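Local coordinates for protein tRNA (cytosine(72)-C(5))-methyltransferase (Pyrococcus horikoshii, PDB 5ZVG) that transfers a methyl group from S-adenosylmethionine to the C5 position of cytosine 72 in several tRNAs, a modification that appears to raise their thermal stability slightly, at residues Ala206-Lys211 with Lys232-Lys237; Ile226-Ser231 with Met255-Leu260; Ile270-Pro275 with Ala303-Ala308. All coordinates share one frame; numbering follows the deposited sequence.

Contact 1: residues Ala206-Lys211 with Lys232-Lys237. With SAM (S-adenosylmethionine), chain C.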
loop_
_atom_site.group_PDB
_atom_site.type_symbol
_atom_site.label_atom_id
_atom_site.label_comp_id
_atom_site.label_asym_id
_atom_site.label_seq_id
_atom_site.Cartn_x
_atom_site.Cartn_y
_atom_site.Cartn_z
ATOM N N ALA A 206 -1.060 7.863 -10.756
ATOM C CA ALA A 206 -2.298 7.134 -10.535
ATOM C C ALA A 206 -2.188 5.614 -10.558
ATOM O O ALA A 206 -2.992 4.940 -9.917
ATOM C CB ALA A 206 -3.317 7.579 -11.558
ATOM N N ALA A 207 -1.197 5.067 -11.256
ATOM C CA ALA A 207 -1.152 3.619 -11.470
ATOM C C ALA A 207 -0.654 2.898 -10.219
ATOM O O ALA A 207 0.208 3.418 -9.515
ATOM C CB ALA A 207 -0.273 3.286 -12.666
ATOM N N PRO A 208 -1.173 1.685 -9.948
ATOM C CA PRO A 208 -2.104 0.875 -10.748
ATOM C C PRO A 208 -3.584 1.285 -10.688
ATOM O O PRO A 208 -4.424 0.554 -11.215
ATOM C CB PRO A 208 -1.928 -0.527 -10.156
ATOM C CG PRO A 208 -1.589 -0.279 -8.742
ATOM C CD PRO A 208 -0.740 0.966 -8.734
ATOM N N GLY A 209 -3.910 2.402 -10.049
ATOM C CA GLY A 209 -5.260 2.927 -10.138
ATOM C C GLY A 209 -6.141 2.666 -8.935
ATOM O O GLY A 209 -7.366 2.721 -9.041
ATOM N N GLY A 210 -5.521 2.378 -7.796
ATOM C CA GLY A 210 -6.249 2.186 -6.556
ATOM C C GLY A 210 -7.130 3.359 -6.157
ATOM O O GLY A 210 -8.345 3.212 -6.007
ATOM N N LYS A 211 -6.527 4.532 -6.002
ATOM C CA LYS A 211 -7.285 5.698 -5.562
ATOM C C LYS A 211 -8.104 6.278 -6.702
ATOM O O LYS A 211 -9.168 6.850 -6.477
ATOM C CB LYS A 211 -6.354 6.763 -4.972
ATOM C CG LYS A 211 -5.624 6.298 -3.728
ATOM C CD LYS A 211 -4.600 7.308 -3.256
ATOM C CE LYS A 211 -3.917 6.808 -1.996
ATOM N NZ LYS A 211 -3.124 5.577 -2.261
ATOM N N LYS A 232 4.537 2.644 -18.315
ATOM C CA LYS A 232 3.599 2.043 -19.259
ATOM C C LYS A 232 3.100 0.701 -18.743
ATOM O O LYS A 232 1.947 0.332 -18.966
ATOM C CB LYS A 232 4.250 1.863 -20.634
ATOM C CG LYS A 232 3.288 1.414 -21.730
ATOM C CD LYS A 232 3.986 1.373 -23.077
ATOM C CE LYS A 232 4.562 2.735 -23.432
ATOM N NZ LYS A 232 5.505 2.670 -24.584
ATOM N N ASN A 233 3.979 -0.021 -18.051
ATOM C CA ASN A 233 3.649 -1.331 -17.509
ATOM C C ASN A 233 2.598 -1.190 -16.417
ATOM O O ASN A 233 1.616 -1.938 -16.382
ATOM C CB ASN A 233 4.916 -2.016 -16.971
ATOM C CG ASN A 233 4.655 -3.418 -16.418
ATOM O OD1 ASN A 233 3.679 -3.658 -15.706
ATOM N ND2 ASN A 233 5.548 -4.351 -16.739
ATOM N N ARG A 234 2.801 -0.220 -15.530
ATOM C CA ARG A 234 1.842 0.048 -14.469
ATOM C C ARG A 234 0.525 0.609 -15.018
ATOM O O ARG A 234 -0.549 0.293 -14.503
ATOM C CB ARG A 234 2.460 0.996 -13.435
ATOM C CG ARG A 234 3.658 0.388 -12.700
ATOM C CD ARG A 234 4.361 1.409 -11.811
ATOM N NE ARG A 234 3.536 1.877 -10.696
ATOM C CZ ARG A 234 3.340 1.203 -9.564
ATOM N NH1 ARG A 234 3.914 0.024 -9.378
ATOM N NH2 ARG A 234 2.574 1.718 -8.609
ATOM N N LEU A 235 0.603 1.407 -16.079
ATOM C CA LEU A 235 -0.602 1.862 -16.770
ATOM C C LEU A 235 -1.329 0.703 -17.439
ATOM O O LEU A 235 -2.555 0.691 -17.520
ATOM C CB LEU A 235 -0.263 2.924 -17.817
ATOM C CG LEU A 235 -0.022 4.343 -17.311
ATOM C CD1 LEU A 235 0.262 5.268 -18.477
ATOM C CD2 LEU A 235 -1.241 4.809 -16.553
ATOM N N ARG A 236 -0.569 -0.271 -17.916
ATOM C CA ARG A 236 -1.157 -1.453 -18.524
ATOM C C ARG A 236 -1.949 -2.227 -17.474
ATOM O O ARG A 236 -3.060 -2.689 -17.737
ATOM C CB ARG A 236 -0.068 -2.329 -19.143
ATOM C CG ARG A 236 -0.544 -3.663 -19.686
ATOM C CD ARG A 236 0.593 -4.373 -20.410
ATOM N NE ARG A 236 1.323 -3.454 -21.281
ATOM C CZ ARG A 236 2.256 -3.822 -22.154
ATOM N NH1 ARG A 236 2.586 -5.100 -22.286
ATOM N NH2 ARG A 236 2.857 -2.907 -22.903
ATOM N N LYS A 237 -1.388 -2.330 -16.271
ATOM C CA LYS A 237 -2.071 -2.978 -15.158
ATOM C C LYS A 237 -3.292 -2.166 -14.732
ATOM O O LYS A 237 -4.304 -2.721 -14.301
ATOM C CB LYS A 237 -1.114 -3.174 -13.981
ATOM C CG LYS A 237 -1.723 -3.920 -12.801
ATOM C CD LYS A 237 -2.216 -5.291 -13.233
ATOM C CE LYS A 237 -2.763 -6.087 -12.065
ATOM N NZ LYS A 237 -3.268 -7.419 -12.510
HETATM N N SAM C . -1.835 6.397 -6.117
HETATM C CA SAM C . -1.615 5.112 -6.776
HETATM C C SAM C . -2.668 4.076 -6.383
HETATM O O SAM C . -2.666 2.951 -6.887
HETATM O OXT SAM C . -3.547 4.337 -5.560
HETATM C CB SAM C . -0.201 4.594 -6.519
HETATM C CG SAM C . 0.907 5.582 -6.880
HETATM S SD SAM C . 2.567 4.968 -6.498
HETATM C CE SAM C . 2.724 5.569 -4.798
HETATM C "C5'" SAM C . 3.618 6.146 -7.386
HETATM C "C4'" SAM C . 3.434 6.110 -8.900
HETATM O "O4'" SAM C . 3.971 7.287 -9.470
HETATM C "C3'" SAM C . 4.149 4.938 -9.560
HETATM O "O3'" SAM C . 3.198 4.141 -10.220
HETATM C "C2'" SAM C . 5.078 5.548 -10.590
HETATM O "O2'" SAM C . 4.925 4.894 -11.825
HETATM C "C1'" SAM C . 4.589 6.978 -10.705
HETATM N N9 SAM C . 5.657 7.950 -11.007
HETATM C C8 SAM C . 6.922 8.017 -10.483
HETATM N N7 SAM C . 7.558 9.074 -11.039
HETATM C C5 SAM C . 6.717 9.683 -11.907
HETATM C C6 SAM C . 6.849 10.793 -12.734
HETATM N N6 SAM C . 7.986 11.484 -12.769
HETATM N N1 SAM C . 5.784 11.178 -13.523
HETATM C C2 SAM C . 4.602 10.470 -13.490
HETATM N N3 SAM C . 4.478 9.371 -12.669
HETATM C C4 SAM C . 5.519 8.984 -11.893
#

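Contact 2: residues Ile226-Ser231 with Met255-Leu260. With SAM (S-adenosylmethionine), chain C.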
loop_
_atom_site.group_PDB
_atom_site.type_symbol
_atom_site.label_atom_id
_atom_site.label_comp_id
_atom_site.label_asym_id
_atom_site.label_seq_id
_atom_site.Cartn_x
_atom_site.Cartn_y
_atom_site.Cartn_z
ATOM N N ILE A 226 -8.816 12.367 -15.030
ATOM C CA ILE A 226 -7.582 12.258 -15.790
ATOM C C ILE A 226 -6.530 11.619 -14.910
ATOM O O ILE A 226 -6.229 12.128 -13.833
ATOM C CB ILE A 226 -7.091 13.629 -16.288
ATOM C CG1 ILE A 226 -8.171 14.301 -17.131
ATOM C CG2 ILE A 226 -5.810 13.479 -17.092
ATOM C CD1 ILE A 226 -7.804 15.680 -17.575
ATOM N N ALA A 227 -5.976 10.504 -15.365
ATOM C CA ALA A 227 -5.023 9.752 -14.561
ATOM C C ALA A 227 -3.670 9.641 -15.254
ATOM O O ALA A 227 -3.563 9.119 -16.362
ATOM C CB ALA A 227 -5.570 8.378 -14.245
ATOM N N ILE A 228 -2.639 10.136 -14.578
ATOM C CA ILE A 228 -1.306 10.256 -15.148
ATOM C C ILE A 228 -0.327 9.277 -14.514
ATOM O O ILE A 228 -0.323 9.106 -13.298
ATOM C CB ILE A 228 -0.765 11.680 -14.956
ATOM C CG1 ILE A 228 -1.711 12.692 -15.597
ATOM C CG2 ILE A 228 0.645 11.798 -15.498
ATOM C CD1 ILE A 228 -1.314 14.109 -15.379
ATOM N N ASP A 229 0.481 8.617 -15.334
ATOM C CA ASP A 229 1.631 7.878 -14.822
ATOM C C ASP A 229 2.731 7.780 -15.872
ATOM O O ASP A 229 2.459 7.784 -17.069
ATOM C CB ASP A 229 1.230 6.480 -14.347
ATOM C CG ASP A 229 2.112 5.978 -13.216
ATOM O OD1 ASP A 229 3.226 5.482 -13.495
ATOM O OD2 ASP A 229 1.697 6.086 -12.043
ATOM N N LYS A 230 3.973 7.688 -15.413
ATOM C CA LYS A 230 5.113 7.600 -16.312
ATOM C C LYS A 230 5.312 6.170 -16.815
ATOM O O LYS A 230 5.753 5.956 -17.944
ATOM C CB LYS A 230 6.382 8.092 -15.612
ATOM C CG LYS A 230 7.602 8.180 -16.519
ATOM C CD LYS A 230 8.835 8.626 -15.752
ATOM C CE LYS A 230 9.278 7.546 -14.770
ATOM N NZ LYS A 230 10.676 7.746 -14.300
ATOM N N SER A 231 4.974 5.195 -15.974
ATOM C CA SER A 231 5.209 3.786 -16.283
ATOM C C SER A 231 4.124 3.191 -17.178
ATOM O O SER A 231 2.941 3.214 -16.839
ATOM C CB SER A 231 5.313 2.972 -14.989
ATOM O OG SER A 231 5.645 1.623 -15.260
ATOM N N MET A 255 2.886 10.154 -19.212
ATOM C CA MET A 255 3.747 11.341 -19.210
ATOM C C MET A 255 4.442 11.527 -17.867
ATOM O O MET A 255 3.997 11.000 -16.850
ATOM C CB MET A 255 2.945 12.613 -19.528
ATOM C CG MET A 255 2.077 13.091 -18.375
ATOM S SD MET A 255 1.196 14.641 -18.655
ATOM C CE MET A 255 2.565 15.800 -18.771
ATOM N N ASP A 256 5.535 12.284 -17.879
ATOM C CA ASP A 256 6.176 12.741 -16.654
ATOM C C ASP A 256 5.306 13.838 -16.042
ATOM O O ASP A 256 5.211 14.940 -16.587
ATOM C CB ASP A 256 7.594 13.246 -16.950
ATOM C CG ASP A 256 8.288 13.831 -15.730
ATOM O OD1 ASP A 256 7.767 13.712 -14.602
ATOM O OD2 ASP A 256 9.371 14.425 -15.909
ATOM N N ALA A 257 4.683 13.531 -14.906
ATOM C CA ALA A 257 3.712 14.429 -14.278
ATOM C C ALA A 257 4.330 15.735 -13.781
ATOM O O ALA A 257 3.617 16.684 -13.451
ATOM C CB ALA A 257 3.011 13.721 -13.140
ATOM N N ARG A 258 5.656 15.783 -13.718
ATOM C CA ARG A 258 6.336 17.008 -13.313
ATOM C C ARG A 258 6.168 18.092 -14.371
ATOM O O ARG A 258 6.363 19.278 -14.097
ATOM C CB ARG A 258 7.816 16.738 -13.047
ATOM C CG ARG A 258 8.056 15.872 -11.826
ATOM C CD ARG A 258 9.512 15.475 -11.717
ATOM N NE ARG A 258 9.946 14.765 -12.911
ATOM C CZ ARG A 258 11.192 14.371 -13.129
ATOM N NH1 ARG A 258 11.496 13.733 -14.250
ATOM N NH2 ARG A 258 12.131 14.607 -12.225
ATOM N N LYS A 259 5.801 17.676 -15.580
ATOM C CA LYS A 259 5.503 18.610 -16.660
ATOM C C LYS A 259 4.006 18.852 -16.846
ATOM O O LYS A 259 3.604 19.389 -17.865
ATOM C CB LYS A 259 6.110 18.101 -17.974
ATOM C CG LYS A 259 7.611 17.852 -17.897
ATOM C CD LYS A 259 8.175 17.352 -19.216
ATOM C CE LYS A 259 8.711 18.498 -20.067
ATOM N NZ LYS A 259 10.051 18.963 -19.597
ATOM N N LEU A 260 3.195 18.466 -15.861
ATOM C CA LEU A 260 1.731 18.617 -15.924
ATOM C C LEU A 260 1.198 19.946 -16.492
ATOM O O LEU A 260 0.255 19.931 -17.289
ATOM C CB LEU A 260 1.111 18.403 -14.537
ATOM C CG LEU A 260 -0.404 18.632 -14.517
ATOM C CD1 LEU A 260 -1.107 17.645 -15.433
ATOM C CD2 LEU A 260 -0.982 18.563 -13.129
HETATM N N SAM C . -1.835 6.397 -6.117
HETATM C CA SAM C . -1.615 5.112 -6.776
HETATM C C SAM C . -2.668 4.076 -6.383
HETATM O O SAM C . -2.666 2.951 -6.887
HETATM O OXT SAM C . -3.547 4.337 -5.560
HETATM C CB SAM C . -0.201 4.594 -6.519
HETATM C CG SAM C . 0.907 5.582 -6.880
HETATM S SD SAM C . 2.567 4.968 -6.498
HETATM C CE SAM C . 2.724 5.569 -4.798
HETATM C "C5'" SAM C . 3.618 6.146 -7.386
HETATM C "C4'" SAM C . 3.434 6.110 -8.900
HETATM O "O4'" SAM C . 3.971 7.287 -9.470
HETATM C "C3'" SAM C . 4.149 4.938 -9.560
HETATM O "O3'" SAM C . 3.198 4.141 -10.220
HETATM C "C2'" SAM C . 5.078 5.548 -10.590
HETATM O "O2'" SAM C . 4.925 4.894 -11.825
HETATM C "C1'" SAM C . 4.589 6.978 -10.705
HETATM N N9 SAM C . 5.657 7.950 -11.007
HETATM C C8 SAM C . 6.922 8.017 -10.483
HETATM N N7 SAM C . 7.558 9.074 -11.039
HETATM C C5 SAM C . 6.717 9.683 -11.907
HETATM C C6 SAM C . 6.849 10.793 -12.734
HETATM N N6 SAM C . 7.986 11.484 -12.769
HETATM N N1 SAM C . 5.784 11.178 -13.523
HETATM C C2 SAM C . 4.602 10.470 -13.490
HETATM N N3 SAM C . 4.478 9.371 -12.669
HETATM C C4 SAM C . 5.519 8.984 -11.893
#

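Contact 3: residues Ile270-Pro275 with Ala303-Ala308. With SAM (S-adenosylmethionine), chain C.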
loop_
_atom_site.group_PDB
_atom_site.type_symbol
_atom_site.label_atom_id
_atom_site.label_comp_id
_atom_site.label_asym_id
_atom_site.label_seq_id
_atom_site.Cartn_x
_atom_site.Cartn_y
_atom_site.Cartn_z
ATOM N N ILE A 270 -6.940 17.978 -7.339
ATOM C CA ILE A 270 -5.774 17.200 -7.713
ATOM C C ILE A 270 -5.374 16.258 -6.589
ATOM O O ILE A 270 -5.172 16.684 -5.446
ATOM C CB ILE A 270 -4.575 18.093 -8.059
ATOM C CG1 ILE A 270 -4.800 18.809 -9.390
ATOM C CG2 ILE A 270 -3.317 17.263 -8.131
ATOM C CD1 ILE A 270 -3.606 19.614 -9.849
ATOM N N LEU A 271 -5.270 14.973 -6.915
ATOM C CA LEU A 271 -4.682 14.008 -5.998
ATOM C C LEU A 271 -3.231 13.733 -6.365
ATOM O O LEU A 271 -2.920 13.353 -7.496
ATOM C CB LEU A 271 -5.476 12.701 -5.985
ATOM C CG LEU A 271 -4.802 11.563 -5.208
ATOM C CD1 LEU A 271 -4.542 11.948 -3.765
ATOM C CD2 LEU A 271 -5.643 10.309 -5.269
ATOM N N LEU A 272 -2.348 13.931 -5.395
ATOM C CA LEU A 272 -0.941 13.600 -5.552
ATOM C C LEU A 272 -0.560 12.537 -4.527
ATOM O O LEU A 272 -0.192 12.844 -3.391
ATOM C CB LEU A 272 -0.062 14.843 -5.404
ATOM C CG LEU A 272 1.454 14.606 -5.440
ATOM C CD1 LEU A 272 1.871 13.780 -6.653
ATOM C CD2 LEU A 272 2.199 15.933 -5.419
ATOM N N ASP A 273 -0.691 11.279 -4.929
ATOM C CA ASP A 273 -0.256 10.169 -4.095
ATOM C C ASP A 273 1.168 9.829 -4.523
ATOM O O ASP A 273 1.402 8.936 -5.336
ATOM C CB ASP A 273 -1.217 8.984 -4.238
ATOM C CG ASP A 273 -0.845 7.819 -3.359
ATOM O OD1 ASP A 273 -0.817 7.995 -2.121
ATOM O OD2 ASP A 273 -0.633 6.715 -3.900
ATOM N N ALA A 274 2.115 10.558 -3.944
ATOM C CA ALA A 274 3.436 10.730 -4.534
ATOM C C ALA A 274 4.357 9.536 -4.338
ATOM O O ALA A 274 4.298 8.857 -3.309
ATOM C CB ALA A 274 4.090 11.981 -3.963
ATOM N N PRO A 275 5.216 9.276 -5.340
ATOM C CA PRO A 275 6.308 8.322 -5.140
ATOM C C PRO A 275 7.101 8.727 -3.905
ATOM O O PRO A 275 7.354 9.914 -3.705
ATOM C CB PRO A 275 7.137 8.445 -6.429
ATOM C CG PRO A 275 6.740 9.759 -7.023
ATOM C CD PRO A 275 5.295 9.931 -6.658
ATOM N N ALA A 303 8.934 18.777 -7.170
ATOM C CA ALA A 303 8.633 19.018 -8.576
ATOM C C ALA A 303 7.171 18.698 -8.895
ATOM O O ALA A 303 6.496 19.478 -9.574
ATOM C CB ALA A 303 9.564 18.215 -9.453
ATOM N N PHE A 304 6.688 17.558 -8.401
ATOM C CA PHE A 304 5.280 17.185 -8.550
ATOM C C PHE A 304 4.360 18.211 -7.905
ATOM O O PHE A 304 3.385 18.668 -8.508
ATOM C CB PHE A 304 4.999 15.817 -7.927
ATOM C CG PHE A 304 5.688 14.675 -8.609
ATOM C CD1 PHE A 304 7.039 14.441 -8.415
ATOM C CD2 PHE A 304 4.973 13.815 -9.426
ATOM C CE1 PHE A 304 7.668 13.373 -9.038
ATOM C CE2 PHE A 304 5.590 12.747 -10.049
ATOM C CZ PHE A 304 6.938 12.525 -9.856
ATOM N N ILE A 305 4.678 18.553 -6.664
ATOM C CA ILE A 305 3.889 19.493 -5.888
ATOM C C ILE A 305 3.744 20.832 -6.600
ATOM O O ILE A 305 2.634 21.331 -6.790
ATOM C CB ILE A 305 4.520 19.741 -4.518
ATOM C CG1 ILE A 305 4.425 18.490 -3.642
ATOM C CG2 ILE A 305 3.848 20.911 -3.858
ATOM C CD1 ILE A 305 5.277 18.557 -2.385
ATOM N N TRP A 306 4.881 21.406 -6.984
ATOM C CA TRP A 306 4.914 22.674 -7.702
ATOM C C TRP A 306 4.119 22.572 -8.999
ATOM O O TRP A 306 3.395 23.498 -9.364
ATOM C CB TRP A 306 6.365 23.089 -7.979
ATOM C CG TRP A 306 6.532 24.396 -8.699
ATOM C CD1 TRP A 306 7.291 24.619 -9.811
ATOM C CD2 TRP A 306 5.948 25.661 -8.353
ATOM N NE1 TRP A 306 7.213 25.938 -10.183
ATOM C CE2 TRP A 306 6.396 26.600 -9.306
ATOM C CE3 TRP A 306 5.087 26.090 -7.336
ATOM C CZ2 TRP A 306 6.010 27.943 -9.273
ATOM C CZ3 TRP A 306 4.704 27.425 -7.306
ATOM C CH2 TRP A 306 5.166 28.334 -8.268
ATOM N N ALA A 307 4.268 21.449 -9.697
ATOM C CA ALA A 307 3.509 21.197 -10.918
ATOM C C ALA A 307 2.008 21.206 -10.640
ATOM O O ALA A 307 1.227 21.767 -11.411
ATOM C CB ALA A 307 3.923 19.874 -11.539
ATOM N N ALA A 308 1.612 20.596 -9.526
ATOM C CA ALA A 308 0.206 20.528 -9.150
ATOM C C ALA A 308 -0.341 21.901 -8.804
ATOM O O ALA A 308 -1.400 22.291 -9.293
ATOM C CB ALA A 308 0.015 19.584 -7.973
HETATM N N SAM C . -1.835 6.397 -6.117
HETATM C CA SAM C . -1.615 5.112 -6.776
HETATM C C SAM C . -2.668 4.076 -6.383
HETATM O O SAM C . -2.666 2.951 -6.887
HETATM O OXT SAM C . -3.547 4.337 -5.560
HETATM C CB SAM C . -0.201 4.594 -6.519
HETATM C CG SAM C . 0.907 5.582 -6.880
HETATM S SD SAM C . 2.567 4.968 -6.498
HETATM C CE SAM C . 2.724 5.569 -4.798
HETATM C "C5'" SAM C . 3.618 6.146 -7.386
HETATM C "C4'" SAM C . 3.434 6.110 -8.900
HETATM O "O4'" SAM C . 3.971 7.287 -9.470
HETATM C "C3'" SAM C . 4.149 4.938 -9.560
HETATM O "O3'" SAM C . 3.198 4.141 -10.220
HETATM C "C2'" SAM C . 5.078 5.548 -10.590
HETATM O "O2'" SAM C . 4.925 4.894 -11.825
HETATM C "C1'" SAM C . 4.589 6.978 -10.705
HETATM N N9 SAM C . 5.657 7.950 -11.007
HETATM C C8 SAM C . 6.922 8.017 -10.483
HETATM N N7 SAM C . 7.558 9.074 -11.039
HETATM C C5 SAM C . 6.717 9.683 -11.907
HETATM C C6 SAM C . 6.849 10.793 -12.734
HETATM N N6 SAM C . 7.986 11.484 -12.769
HETATM N N1 SAM C . 5.784 11.178 -13.523
HETATM C C2 SAM C . 4.602 10.470 -13.490
HETATM N N3 SAM C . 4.478 9.371 -12.669
HETATM C C4 SAM C . 5.519 8.984 -11.893
#

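Contact 1: residues Ala206-Lys211 with Lys232-Lys237
Pro208 and Arg234 bring their backbones within 5.5 Å, CA to CA, where the loop running into Gly209, the N-cap of helix 210-218, passes the first turn of helix 232-245. A cis peptide bond before Pro208 turns the chain here. Ala207 aims its methyl at the helix: its CB lies 3.6 Å from Arg234 CB and, more loosely, 4.3 Å from Leu235 CD2. A small residue suits this spot, because the loop rests almost directly on the helix.

Arg234 reaches back over the loop. Its CG stands beside the backbone N, opposite the carbonyl carbon (chi1 -65°), and a bend at chi3 (66°) carries the guanidinium alongside the Pro208 ring, with Pro208 CD 3.4 Å from Arg234 NH2. Arg234 NH2 donates to Ala207 O at 3.1 Å from above the carbonyl plane, and the bend at the hydrogen, 137°, marks a bond of moderate quality. NE donates to the ribose O3' of SAM, which lies at the guanidinium edge, although the modelled separation is doubtfully short. One arginine thus ties loop, helix and cofactor together.

The loop then grips the cofactor carboxylate: Gly210 N donates to SAM O at 3.1 Å and Lys211 N to SAM OXT at 3.0 Å, where the helix N-terminus would probably add electrostatic attraction. Glycines fit because a CB on Gly209 would jam against the preceding carbonyl O, and one on Gly210 would strike OXT.

The neighbouring strands frame this junction. Ala206 is hydrogen-bonded through its backbone to Ile228 of strand 225-229, Leu235 packs on Leu252 of strand 250-254, and Lys211 forms a salt bridge to Asp273 in strand 267-273.

Contact 2: residues Ile226-Ser231 with Met255-Leu260
Ile228 supplies the main bump of this contact, and the turn after strand 250-254 supplies the hollow. Ile228 CG2 lodges 3.5 Å from Met255 CG and 3.9 Å from Ala257 CB. Ile228 CD1, at the end of the other branch, meets Leu260 CD1 at 3.5 Å, the two side chains crossing at about a right angle. A beta-branched residue suits the strand and offers two prongs for two hollows. Met255 leaves its backbone pointing away, but CG sits between the backbone N and the carbonyl carbon (chi1 75°), which brings the flexible chain back against Ile228. Beside this packing, Met255 N donates to Asp229 O at 3.2 Å, pinning the turn to the strand end.

The adenine of SAM fills the next hollow. Lys230 CB lies over one face, 3.7 Å from SAM C2, while the Ala257 methyl comes from the other side. The base is read at its polar edge: SAM N6 donates to Asp256 OD1 at 2.9 Å, and Ala257 N donates to SAM N1, also at 2.9 Å. Arg258 grips Asp256 side-on, NE to OD1 and NH1 to OD2 (2.8 Å), while its backbone N closes an Asx turn onto OD1, so the carboxylate is held firmly. Were Asp256 replaced by an alanine, the adenine amino group would probably lose its acceptor and Arg258 its counter-charge.

Asp229 points away from the 255-260 turn, to the ribose: Asp229 OD1 accepts from SAM O2', at a doubtfully short distance, and from Ser231 N in a second Asx turn. An acidic residue ending the second strand and facing the ribose, followed by an adenine-reading turn after the third, is characteristic of class I methyltransferase cofactor sites.

Contact 3: residues Ile270-Pro275 with Ala303-Ala308
Leu272 and Ile270 project from strand 270-273 onto helix 303-308, which runs antiparallel to it (179°) with the axes 9.9 Å apart. Leu272 has CG opposite its backbone N (chi1 175°), and this extends its forked end to the helix: both methyls rest on Phe304 CB, with CD2 at 3.8 Å, and CD2 also touches Ile305 CG1. Ile270 uses both branches: CG2 lies 4.1 Å from Ala308 CB and CD1 reaches Ala308 O; the small alanine lets the helix come close.

Phe304 places CG beside its backbone N (chi1 -66°), which swings the ring off the helix toward the cofactor. Pro275 covers one ring face with CD, and its CG is 4.0 Å from Phe304 CZ. The Phe304 ring turns its edge to SAM C5, while SAM N6, 3.3 Å from Phe304 CZ, sits obliquely to the ring. On the far face of the strand, Asp273 OD2 accepts from the amino group of SAM, and Asp273 OD1 is bonded to Ser321.

The strand lies between strands 201-203 and 316-322 in the central sheet. Helix 291-311 in turn packs through Ile305 on Phe336 and Met337 of helix 331-339.

All three contacts belong to the Rossmann-like methyltransferase domain and surround one cofactor molecule, with overlapping shares: contact 1 the carboxylate and ribose, contact 2 ribose and base, contact 3 the amino group and base. Contact 3 is the most apolar, a strand-helix interface in the core with no hydrogen bond between its segments. Contact 2 is likewise buried, but mixes an aliphatic socket with polar recognition of the base. Contact 1 is only partly buried, and its main link is an arginine bond at a loop. Strand 225-229 in contact 2 leads into the helix of contact 1, and Ala206 and Ala207 bond to it. Arg258 of contact 2 packs on Ala303 and Phe304 of contact 3.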